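PDB 2QF7: pyruvate carboxylase protein from Rhizobium etli, which is a large tetrameric, multidomain enzyme of the biotin-dependent carboxylase family, joining biotin carboxylase, TIM-barrel and biotin-carrier regions in one chain. Local coordinates for residues V85-V88 with A89-G93; W612-L615 with A616-E620. All coordinates share one frame; numbering follows the deposited sequence. Where two conformers were deposited one is given.

How the contacts relate
Following the chain from the N terminus, contact 1 comes first, on helix 82-92 of the biotin carboxylase region, where it packs on one part of the parallel sheet; contact 2 comes more than five hundred residues later, on helix 611-621 of the TIM barrel. Each joins two directly consecutive segments, so neither closes a loop beyond a helical turn, and the two follow in series without nesting or crossing. The centres of contact 1 and contact 2 are about 73 Å apart, and the two do not touch. Residues 85-93 connect the strands 39-44 and 60-62 with helix 108-116, while residues 612-620 connect barrel strands 591-596 and 626-632 with helices 572-585 and 599-607.

Contact 1 (V85-V88 with A89-G93); sequences VIRV and AKLSG
Lys90 lays its CB and CG over the carbonyl of Ile86, with CG 3.5 Å from Ile86 O, and its extended chain then passes obliquely across the Ile86 side chain. The ammonium end comes only loosely near, Lys90 NZ being 4.2 Å from Ile86 CG2. That methyl stands anti to the backbone N of Ile86 (chi1 -65° for the CG1 branch). Lysine suits an exposed position, while Ile86 is partly covered by Phe110 and Ala113 of helix 108-116. Beneath them Lys90 N donates to Ile86 O at 2.9 Å, one of four successive i to i+4 bonds.

This is the last part of helix 82-92, which packs on the parallel sheet of the Rossmann-like biotin carboxylase N-terminal domain: Val85 and Val88 meet Ile43, and small Ala89 fits against Ile119. Between chain neighbours, Val88 CG1 lies 3.2 Å above one face of the Arg87 guanidinium, offset from its centre; Arg87 NH2 forms a salt bridge with Glu84. Leu91 CD1 approaches the guanidinium obliquely. A Schellman motif closes the helix: Gly93, a residue that easily takes positive phi (77°), sends its N to Lys90 O at 3.1 Å and more weakly to Ala89 O. The short Ser92 side chain turns back here, OG lying 3.0 Å from Val88 O and also near Ala89 O, with its one proton not settled between them.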
ATOM      1  N   VAL A  85      42.496  29.436  12.281  1.00 20.62           N
ATOM      2  CA  VAL A  85      41.862  30.626  12.846  1.00 21.48           C
ATOM      3  C   VAL A  85      42.447  31.914  12.258  1.00 21.55           C
ATOM      4  O   VAL A  85      41.695  32.760  11.773  1.00 21.15           O
ATOM      5  CB  VAL A  85      41.878  30.591  14.398  1.00 21.79           C
ATOM      6  CG1 VAL A  85      41.365  31.912  14.999  1.00 21.51           C
ATOM      7  CG2 VAL A  85      41.009  29.407  14.872  1.00 22.96           C
ATOM      8  N   ILE A  86      43.773  32.045  12.289  1.00 21.61           N
ATOM      9  CA  ILE A  86      44.468  33.187  11.689  1.00 22.37           C
ATOM     10  C   ILE A  86      44.170  33.335  10.166  1.00 23.75           C
ATOM     11  O   ILE A  86      43.849  34.447   9.690  1.00 23.90           O
ATOM     12  CB  ILE A  86      45.991  33.113  11.964  1.00 22.61           C
ATOM     13  CG1 ILE A  86      46.294  33.259  13.482  1.00 23.34           C
ATOM     14  CG2 ILE A  86      46.760  34.143  11.136  1.00 23.06           C
ATOM     15  CD1 ILE A  86      45.497  34.334  14.196  1.00 23.45           C
ATOM     16  N   ARG A  87      44.241  32.225   9.417  1.00 22.85           N
ATOM     17  CA  ARG A  87      43.894  32.240   7.980  1.00 23.24           C
ATOM     18  C   ARG A  87      42.518  32.878   7.711  1.00 22.57           C
ATOM     19  O   ARG A  87      42.407  33.769   6.873  1.00 21.83           O
ATOM     20  CB  ARG A  87      43.951  30.834   7.377  1.00 22.56           C
ATOM     21  CG  ARG A  87      43.492  30.779   5.896  1.00 25.04           C
ATOM     22  CD  ARG A  87      43.386  29.329   5.348  1.00 25.22           C
ATOM     23  NE  ARG A  87      42.365  28.590   6.094  1.00 24.96           N
ATOM     24  CZ  ARG A  87      41.066  28.553   5.813  1.00 26.38           C
ATOM     25  NH1 ARG A  87      40.568  29.230   4.787  1.00 29.16           N
ATOM     26  NH2 ARG A  87      40.245  27.848   6.581  1.00 25.09           N
ATOM     27  N   VAL A  88      41.471  32.425   8.404  1.00 22.60           N
ATOM     28  CA  VAL A  88      40.141  32.993   8.195  1.00 23.28           C
ATOM     29  C   VAL A  88      40.008  34.427   8.750  1.00 23.48           C
ATOM     30  O   VAL A  88      39.259  35.253   8.192  1.00 23.31           O
ATOM     31  CB  VAL A  88      38.955  32.037   8.660  1.00 23.26           C
ATOM     32  CG1 VAL A  88      39.052  30.663   7.981  1.00 23.14           C
ATOM     33  CG2 VAL A  88      38.957  31.851  10.076  1.00 25.70           C
ATOM     34  N   ALA A  89      40.710  34.724   9.843  1.00 23.64           N
ATOM     35  CA  ALA A  89      40.723  36.095  10.362  1.00 23.96           C
ATOM     36  C   ALA A  89      41.308  37.081   9.322  1.00 24.44           C
ATOM     37  O   ALA A  89      40.749  38.157   9.083  1.00 24.92           O
ATOM     38  CB  ALA A  89      41.448  36.152  11.629  1.00 24.61           C
ATOM     39  N   LYS A  90      42.396  36.687   8.672  1.00 24.95           N
ATOM     40  CA  LYS A  90      42.959  37.459   7.564  1.00 25.88           C
ATOM     41  C   LYS A  90      42.001  37.586   6.382  1.00 26.38           C
ATOM     42  O   LYS A  90      41.737  38.699   5.916  1.00 27.15           O
ATOM     43  CB  LYS A  90      44.279  36.851   7.121  1.00 25.74           C
ATOM     44  CG  LYS A  90      45.408  37.165   8.064  1.00 26.97           C
ATOM     45  CD  LYS A  90      46.680  36.496   7.580  1.00 29.84           C
ATOM     46  CE  LYS A  90      47.883  37.046   8.309  1.00 33.48           C
ATOM     47  NZ  LYS A  90      49.019  36.096   8.196  1.00 32.75           N
ATOM     48  N   LEU A  91      41.466  36.455   5.911  1.00 26.43           N
ATOM     49  CA  LEU A  91      40.514  36.431   4.787  1.00 26.73           C
ATOM     50  C   LEU A  91      39.397  37.423   5.022  1.00 25.55           C
ATOM     51  O   LEU A  91      39.029  38.195   4.138  1.00 24.73           O
ATOM     52  CB  LEU A  91      39.839  35.058   4.662  1.00 27.57           C
ATOM     53  CG  LEU A  91      40.151  34.100   3.531  1.00 30.95           C
ATOM     54  CD1 LEU A  91      38.964  33.140   3.407  1.00 31.03           C
ATOM     55  CD2 LEU A  91      40.421  34.836   2.182  1.00 33.84           C
ATOM     56  N   SER A  92      38.858  37.390   6.227  1.00 23.92           N
ATOM     57  CA  SER A  92      37.684  38.166   6.532  1.00 24.19           C
ATOM     58  C   SER A  92      37.943  39.653   6.848  1.00 23.91           C
ATOM     59  O   SER A  92      36.993  40.442   6.873  1.00 23.97           O
ATOM     60  CB  SER A  92      36.918  37.510   7.685  1.00 23.25           C
ATOM     61  OG  SER A  92      37.633  37.725   8.882  1.00 22.49           O
ATOM     62  N   GLY A  93      39.192  40.016   7.136  1.00 23.96           N
ATOM     63  CA  GLY A  93      39.525  41.404   7.496  1.00 24.38           C
ATOM     64  C   GLY A  93      39.120  41.745   8.935  1.00 24.75           C
ATOM     65  O   GLY A  93      38.966  42.923   9.306  1.00 24.08           O
TER

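Contact 2 (W612-L615 with A616-E620); sequences WERL and ALIRE
Arg614 and Ile618 run side by side and point the same way, the methylene Arg614 CG lying 3.9 Å from Ile618 CD1. They sit one turn apart on helix 611-621, an outer helix of the TIM barrel that packs on strands 591-596 and 626-632, where the aliphatic Leu615 and Ile618 both meet Leu627 of the barrel wall. Ile618 also folds back on the helix itself: with CG1 beside its own backbone N (chi1 -62°), the branch comes over the preceding turn, and CG1 lies 3.3 Å from Arg614 O. On the neighbouring flank Glu613 and Leu617 cross at a slant. Glu613 bends at chi2 (63°), which swings the carboxylate along the helix, and OE2 reaches 3.9 Å from Leu617 CD2; this is a contact of carbon with oxygen, suited to an exposed flank where the acid can face solvent. Ala616 is the small neighbour of the carboxylate, its CB 4.2 Å from Glu613 OE1.

The backbone beneath is regular, Leu617 N donating to Glu613 O at 3.0 Å with an N-H...O angle of 162°. Farther out, the buried Arg614 has its charge met by Glu609 in a salt bridge, and its NE bonds OG1 of Thr572, a residue of helix 572-585 that Leu617 also touches; this probably holds the long chain beside Ile618. Trp612 takes an aromatic pocket, stacking on Phe990 and meeting Trp595 edge-to-face, with NE1 bonded to Ser994. One turn beyond Leu615, Arg619 N bonds Leu615 O at 3.0 Å.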
ATOM      1  N   TRP A 612     -12.156  -2.531  39.170  1.00 20.02           N
ATOM      2  CA  TRP A 612     -12.160  -1.791  40.432  1.00 21.33           C
ATOM      3  C   TRP A 612     -12.259  -0.298  40.159  1.00 22.49           C
ATOM      4  O   TRP A 612     -12.911   0.455  40.912  1.00 23.03           O
ATOM      5  CB  TRP A 612     -10.895  -2.099  41.272  1.00 21.46           C
ATOM      6  CG  TRP A 612     -10.814  -3.509  41.691  1.00 22.45           C
ATOM      7  CD1 TRP A 612     -10.085  -4.506  41.081  1.00 22.89           C
ATOM      8  CD2 TRP A 612     -11.533  -4.133  42.779  1.00 22.82           C
ATOM      9  NE1 TRP A 612     -10.300  -5.696  41.733  1.00 21.97           N
ATOM     10  CE2 TRP A 612     -11.180  -5.499  42.776  1.00 23.00           C
ATOM     11  CE3 TRP A 612     -12.424  -3.660  43.768  1.00 21.70           C
ATOM     12  CZ2 TRP A 612     -11.661  -6.405  43.747  1.00 19.01           C
ATOM     13  CZ3 TRP A 612     -12.914  -4.576  44.719  1.00 22.02           C
ATOM     14  CH2 TRP A 612     -12.523  -5.923  44.694  1.00 20.49           C
ATOM     15  N   GLU A 613     -11.545   0.141  39.132  1.00 22.52           N
ATOM     16  CA  GLU A 613     -11.589   1.558  38.737  1.00 23.48           C
ATOM     17  C   GLU A 613     -12.986   1.912  38.260  1.00 22.95           C
ATOM     18  O   GLU A 613     -13.513   2.971  38.610  1.00 23.04           O
ATOM     19  CB  GLU A 613     -10.578   1.850  37.643  1.00 22.38           C
ATOM     20  CG  GLU A 613     -10.540   3.360  37.219  1.00 26.79           C
ATOM     21  CD  GLU A 613     -10.114   4.353  38.343  0.50 27.93           C
ATOM     22  OE1 GLU A 613      -9.873   3.948  39.519  0.50 26.56           O
ATOM     23  OE2 GLU A 613     -10.000   5.565  38.023  0.50 28.48           O
ATOM     24  N   ARG A 614     -13.593   1.039  37.439  1.00 22.28           N
ATOM     25  CA  ARG A 614     -14.963   1.293  37.024  1.00 22.69           C
ATOM     26  C   ARG A 614     -15.860   1.480  38.248  1.00 23.15           C
ATOM     27  O   ARG A 614     -16.679   2.406  38.307  1.00 22.73           O
ATOM     28  CB  ARG A 614     -15.510   0.125  36.194  1.00 22.77           C
ATOM     29  CG  ARG A 614     -16.938   0.385  35.718  1.00 24.09           C
ATOM     30  CD  ARG A 614     -17.525  -0.821  34.951  1.00 22.62           C
ATOM     31  NE  ARG A 614     -16.747  -1.172  33.754  1.00 22.56           N
ATOM     32  CZ  ARG A 614     -17.054  -2.210  32.955  1.00 24.87           C
ATOM     33  NH1 ARG A 614     -18.160  -2.953  33.219  1.00 20.75           N
ATOM     34  NH2 ARG A 614     -16.300  -2.479  31.875  1.00 19.69           N
ATOM     35  N   LEU A 615     -15.721   0.601  39.237  1.00 22.27           N
ATOM     36  CA  LEU A 615     -16.596   0.701  40.407  1.00 21.88           C
ATOM     37  C   LEU A 615     -16.271   2.039  41.163  1.00 21.55           C
ATOM     38  O   LEU A 615     -17.168   2.749  41.605  1.00 21.49           O
ATOM     39  CB  LEU A 615     -16.393  -0.533  41.315  1.00 21.86           C
ATOM     40  CG  LEU A 615     -17.070  -0.480  42.712  1.00 21.88           C
ATOM     41  CD1 LEU A 615     -18.583  -0.352  42.595  1.00 22.62           C
ATOM     42  CD2 LEU A 615     -16.724  -1.733  43.493  1.00 20.57           C
ATOM     43  N   ALA A 616     -14.986   2.382  41.321  1.00 21.76           N
ATOM     44  CA  ALA A 616     -14.650   3.682  41.990  1.00 21.13           C
ATOM     45  C   ALA A 616     -15.262   4.918  41.300  1.00 22.00           C
ATOM     46  O   ALA A 616     -15.730   5.849  41.965  1.00 22.26           O
ATOM     47  CB  ALA A 616     -13.106   3.842  42.137  1.00 20.94           C
ATOM     48  N   LEU A 617     -15.248   4.951  39.962  1.00 21.97           N
ATOM     49  CA  LEU A 617     -15.807   6.083  39.201  1.00 21.45           C
ATOM     50  C   LEU A 617     -17.296   6.174  39.380  1.00 21.78           C
ATOM     51  O   LEU A 617     -17.855   7.252  39.535  1.00 21.93           O
ATOM     52  CB  LEU A 617     -15.453   5.955  37.701  1.00 21.72           C
ATOM     53  CG  LEU A 617     -13.935   6.131  37.457  1.00 23.00           C
ATOM     54  CD1 LEU A 617     -13.599   5.768  35.998  1.00 25.46           C
ATOM     55  CD2 LEU A 617     -13.383   7.528  37.799  1.00 27.20           C
ATOM     56  N   ILE A 618     -17.961   5.032  39.362  1.00 20.48           N
ATOM     57  CA  ILE A 618     -19.410   5.034  39.629  1.00 21.12           C
ATOM     58  C   ILE A 618     -19.719   5.549  41.054  1.00 22.15           C
ATOM     59  O   ILE A 618     -20.588   6.383  41.237  1.00 21.97           O
ATOM     60  CB  ILE A 618     -20.007   3.655  39.407  1.00 20.08           C
ATOM     61  CG1 ILE A 618     -19.821   3.247  37.924  1.00 20.19           C
ATOM     62  CG2 ILE A 618     -21.547   3.667  39.742  1.00 20.15           C
ATOM     63  CD1 ILE A 618     -20.076   1.706  37.685  1.00 21.14           C
ATOM     64  N   ARG A 619     -18.984   5.050  42.033  1.00 22.32           N
ATOM     65  CA  ARG A 619     -19.112   5.476  43.406  1.00 23.02           C
ATOM     66  C   ARG A 619     -18.990   6.975  43.524  1.00 23.79           C
ATOM     67  O   ARG A 619     -19.806   7.626  44.181  1.00 24.00           O
ATOM     68  CB  ARG A 619     -18.030   4.811  44.278  1.00 22.28           C
ATOM     69  CG  ARG A 619     -18.052   5.259  45.802  1.00 25.75           C
ATOM     70  CD  ARG A 619     -19.156   4.538  46.558  1.00 25.04           C
ATOM     71  NE  ARG A 619     -20.457   5.096  46.227  1.00 22.23           N
ATOM     72  CZ  ARG A 619     -21.618   4.536  46.553  1.00 23.79           C
ATOM     73  NH1 ARG A 619     -21.645   3.385  47.195  1.00 25.51           N
ATOM     74  NH2 ARG A 619     -22.742   5.106  46.175  1.00 21.64           N
ATOM     75  N   GLU A 620     -17.957   7.531  42.895  1.00 24.29           N
ATOM     76  CA  GLU A 620     -17.691   8.965  42.920  0.50 24.99           C
ATOM     77  C   GLU A 620     -18.827   9.749  42.260  1.00 25.02           C
ATOM     78  O   GLU A 620     -19.262  10.793  42.733  1.00 25.39           O
ATOM     79  CB  GLU A 620     -16.393   9.241  42.168  0.50 24.88           C
ATOM     80  CG  GLU A 620     -16.067  10.727  42.021  0.50 27.64           C
ATOM     81  CD  GLU A 620     -14.622  10.955  41.620  0.50 33.34           C
ATOM     82  OE1 GLU A 620     -14.120  10.215  40.736  0.50 35.28           O
ATOM     83  OE2 GLU A 620     -13.993  11.879  42.192  0.50 32.15           O
TER